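Local coordinates for protein proteinase K (Serratia sp., PDB 2B6N) that probably cleaves peptide bonds as a calcium-binding serine endopeptidase of the proteinase K-like branch of the subtilase family, at residues Ala175-Ser180 with Cys196-Ala201. Numbering follows the deposited sequence.
Sequences AITVGS and CLDIYA
Val178, Gly179 and Ser180 pair in parallel register with Ile199, Tyr200 and Ala201, the axes of the short segments 176-180 and 199-201 making an angle of 46°. Gly179 takes part in both regular backbone bonds: its N donates to Ile199 O (3.0 Å), and its O accepts from Ala201 N. Before Ile199 the pattern changes. Thr177 O takes a nearly straight bond from Asp198 N (2.8 Å, N-H...O 173°) and only a weak one from Ile199 N. The Asp198 side chain, with CG anti to its carbonyl carbon (chi1 -65°), reaches across to the neighbouring strand, where OD2 accepts Thr177 N through its anti lone pair (2.8 Å). A carboxylate oxygen thus takes the place of a backbone carbonyl at the start of the pairing. OD2 also lies 3.1 Å from Ala175 O, two acceptors not bonded to each other. Thr177 turns OG1 to Ala170 O.

On one face of the sheet Val178 and Ile199 lie side by side, CG2 to CG2 at 4.0 Å, while Val178 CG1, anti to its backbone N, meets Ala201 CB at 3.8 Å. Helix 223-240 packs on Val178 and Ile199 through Val230. On the other face Gly179 brings no side chain; Leu197 CD2 meets its CA, and Tyr200 CD2 lies 3.4 Å from Gly179 C. Leu197 CD2 also packs on one ring face near the rim, 3.7 Å above the plane, whereas Ser180 N sits at the ring edge; Tyr200 OH bonds Ala265 O. Strand 199-202 is outermost, with 176-181 next to it, in the seven-stranded parallel sheet, order 2-3-1-4-5-6-7, of the alpha/beta subtilisin-like fold.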
ATOM      1  N   ALA A 175      -2.071   5.679 -11.429  1.00  8.30           N
ATOM      2  CA  ALA A 175      -1.622   5.085 -10.162  1.00  7.86           C
ATOM      3  C   ALA A 175      -1.470   6.191  -9.131  1.00  7.64           C
ATOM      4  O   ALA A 175      -1.117   7.330  -9.485  1.00  7.79           O
ATOM      5  CB  ALA A 175      -0.294   4.343 -10.350  1.00  8.51           C
ATOM      6  N   ILE A 176      -1.764   5.877  -7.870  1.00  6.42           N
ATOM      7  CA  ILE A 176      -1.379   6.755  -6.748  1.00  6.46           C
ATOM      8  C   ILE A 176       0.008   6.267  -6.336  1.00  6.42           C
ATOM      9  O   ILE A 176       0.162   5.129  -5.861  1.00  7.39           O
ATOM     10  CB  ILE A 176      -2.351   6.660  -5.557  1.00  6.34           C
ATOM     11  CG1 ILE A 176      -3.745   7.155  -5.961  1.00  6.55           C
ATOM     12  CG2 ILE A 176      -1.857   7.507  -4.360  1.00  5.22           C
ATOM     13  CD1 ILE A 176      -4.851   6.605  -5.064  1.00  8.38           C
ATOM     14  N   THR A 177       1.010   7.115  -6.537  1.00  5.65           N
ATOM     15  CA  THR A 177       2.422   6.715  -6.353  1.00  5.68           C
ATOM     16  C   THR A 177       2.952   7.290  -5.047  1.00  5.44           C
ATOM     17  O   THR A 177       2.837   8.490  -4.807  1.00  4.51           O
ATOM     18  CB  THR A 177       3.270   7.135  -7.584  1.00  5.57           C
ATOM     19  OG1 THR A 177       2.764   6.431  -8.734  1.00  7.44           O
ATOM     20  CG2 THR A 177       4.782   6.808  -7.395  1.00  5.27           C
ATOM     21  N   VAL A 178       3.528   6.420  -4.216  1.00  4.70           N
ATOM     22  CA  VAL A 178       3.767   6.743  -2.801  1.00  5.19           C
ATOM     23  C   VAL A 178       5.260   6.733  -2.480  1.00  5.61           C
ATOM     24  O   VAL A 178       5.933   5.709  -2.643  1.00  5.13           O
ATOM     25  CB  VAL A 178       2.992   5.741  -1.878  1.00  5.49           C
ATOM     26  CG1 VAL A 178       3.139   6.123  -0.398  1.00  4.79           C
ATOM     27  CG2 VAL A 178       1.503   5.665  -2.284  1.00  6.31           C
ATOM     28  N   GLY A 179       5.775   7.888  -2.059  1.00  6.04           N
ATOM     29  CA  GLY A 179       7.141   7.964  -1.537  1.00  6.74           C
ATOM     30  C   GLY A 179       7.171   7.636  -0.047  1.00  6.84           C
ATOM     31  O   GLY A 179       6.126   7.577   0.605  1.00  5.99           O
ATOM     32  N   SER A 180       8.379   7.426   0.478  1.00  6.38           N
ATOM     33  CA  SER A 180       8.594   6.944   1.851  1.00  7.04           C
ATOM     34  C   SER A 180       9.184   8.024   2.760  1.00  6.34           C
ATOM     35  O   SER A 180      10.086   8.765   2.328  1.00  6.46           O
ATOM     36  CB  SER A 180       9.552   5.747   1.816  1.00  7.13           C
ATOM     37  OG  SER A 180       9.876   5.320   3.124  1.00  6.16           O
ATOM     38  N   CYS A 196       6.100  12.293 -10.504  1.00  7.78           N
ATOM     39  CA  CYS A 196       5.265  11.096 -10.578  1.00  7.92           C
ATOM     40  C   CYS A 196       4.733  10.632  -9.215  1.00  7.87           C
ATOM     41  O   CYS A 196       3.821   9.811  -9.159  1.00  7.99           O
ATOM     42  CB  CYS A 196       5.981   9.967 -11.320  1.00  7.57           C
ATOM     43  SG  CYS A 196       6.141  10.333 -13.088  1.00  9.80           S
ATOM     44  N   LEU A 197       5.283  11.169  -8.120  1.00  7.50           N
ATOM     45  CA  LEU A 197       4.671  10.957  -6.787  1.00  7.22           C
ATOM     46  C   LEU A 197       3.343  11.680  -6.607  1.00  7.60           C
ATOM     47  O   LEU A 197       3.166  12.786  -7.109  1.00  6.86           O
ATOM     48  CB  LEU A 197       5.607  11.412  -5.669  1.00  7.06           C
ATOM     49  CG  LEU A 197       6.556  10.352  -5.108  1.00  7.47           C
ATOM     50  CD1 LEU A 197       7.508   9.925  -6.193  1.00  6.08           C
ATOM     51  CD2 LEU A 197       7.318  10.949  -3.933  1.00  6.13           C
ATOM     52  N   ASP A 198       2.446  11.072  -5.832  1.00  7.20           N
ATOM     53  CA  ASP A 198       1.203  11.709  -5.409  1.00  7.63           C
ATOM     54  C   ASP A 198       1.212  12.117  -3.935  1.00  7.41           C
ATOM     55  O   ASP A 198       0.573  13.111  -3.553  1.00  6.91           O
ATOM     56  CB  ASP A 198       0.017  10.785  -5.715  1.00  7.49           C
ATOM     57  CG  ASP A 198      -0.168  10.586  -7.195  1.00  9.79           C
ATOM     58  OD1 ASP A 198      -0.563  11.575  -7.870  1.00 14.48           O
ATOM     59  OD2 ASP A 198       0.149   9.501  -7.709  1.00  9.65           O
ATOM     60  N   ILE A 199       1.954  11.367  -3.114  1.00  6.44           N
ATOM     61  CA  ILE A 199       1.870  11.531  -1.651  1.00  6.57           C
ATOM     62  C   ILE A 199       3.069  10.804  -1.015  1.00  6.63           C
ATOM     63  O   ILE A 199       3.693   9.943  -1.655  1.00  6.37           O
ATOM     64  CB  ILE A 199       0.513  10.963  -1.119  1.00  6.71           C
ATOM     65  CG1 ILE A 199       0.162  11.485   0.280  1.00  6.21           C
ATOM     66  CG2 ILE A 199       0.493   9.411  -1.197  1.00  5.87           C
ATOM     67  CD1 ILE A 199      -1.321  11.368   0.599  1.00  7.13           C
ATOM     68  N   TYR A 200       3.389  11.183   0.219  1.00  5.26           N
ATOM     69  CA  TYR A 200       4.401  10.520   1.019  1.00  5.66           C
ATOM     70  C   TYR A 200       3.700   9.818   2.197  1.00  5.48           C
ATOM     71  O   TYR A 200       2.647  10.270   2.679  1.00  5.61           O
ATOM     72  CB  TYR A 200       5.383  11.549   1.572  1.00  5.98           C
ATOM     73  CG  TYR A 200       6.592  11.836   0.704  1.00  5.99           C
ATOM     74  CD1 TYR A 200       6.686  13.029  -0.022  1.00  7.57           C
ATOM     75  CD2 TYR A 200       7.647  10.929   0.634  1.00  5.22           C
ATOM     76  CE1 TYR A 200       7.803  13.301  -0.828  1.00  6.84           C
ATOM     77  CE2 TYR A 200       8.772  11.196  -0.155  1.00  6.97           C
ATOM     78  CZ  TYR A 200       8.846  12.385  -0.871  1.00  7.80           C
ATOM     79  OH  TYR A 200       9.978  12.617  -1.628  1.00  7.40           O
ATOM     80  N   ALA A 201       4.296   8.724   2.661  1.00  5.38           N
ATOM     81  CA  ALA A 201       3.762   7.961   3.797  1.00  5.19           C
ATOM     82  C   ALA A 201       4.936   7.289   4.530  1.00  5.04           C
ATOM     83  O   ALA A 201       6.001   7.090   3.929  1.00  5.36           O
ATOM     84  CB  ALA A 201       2.749   6.907   3.306  1.00  5.58           C
TER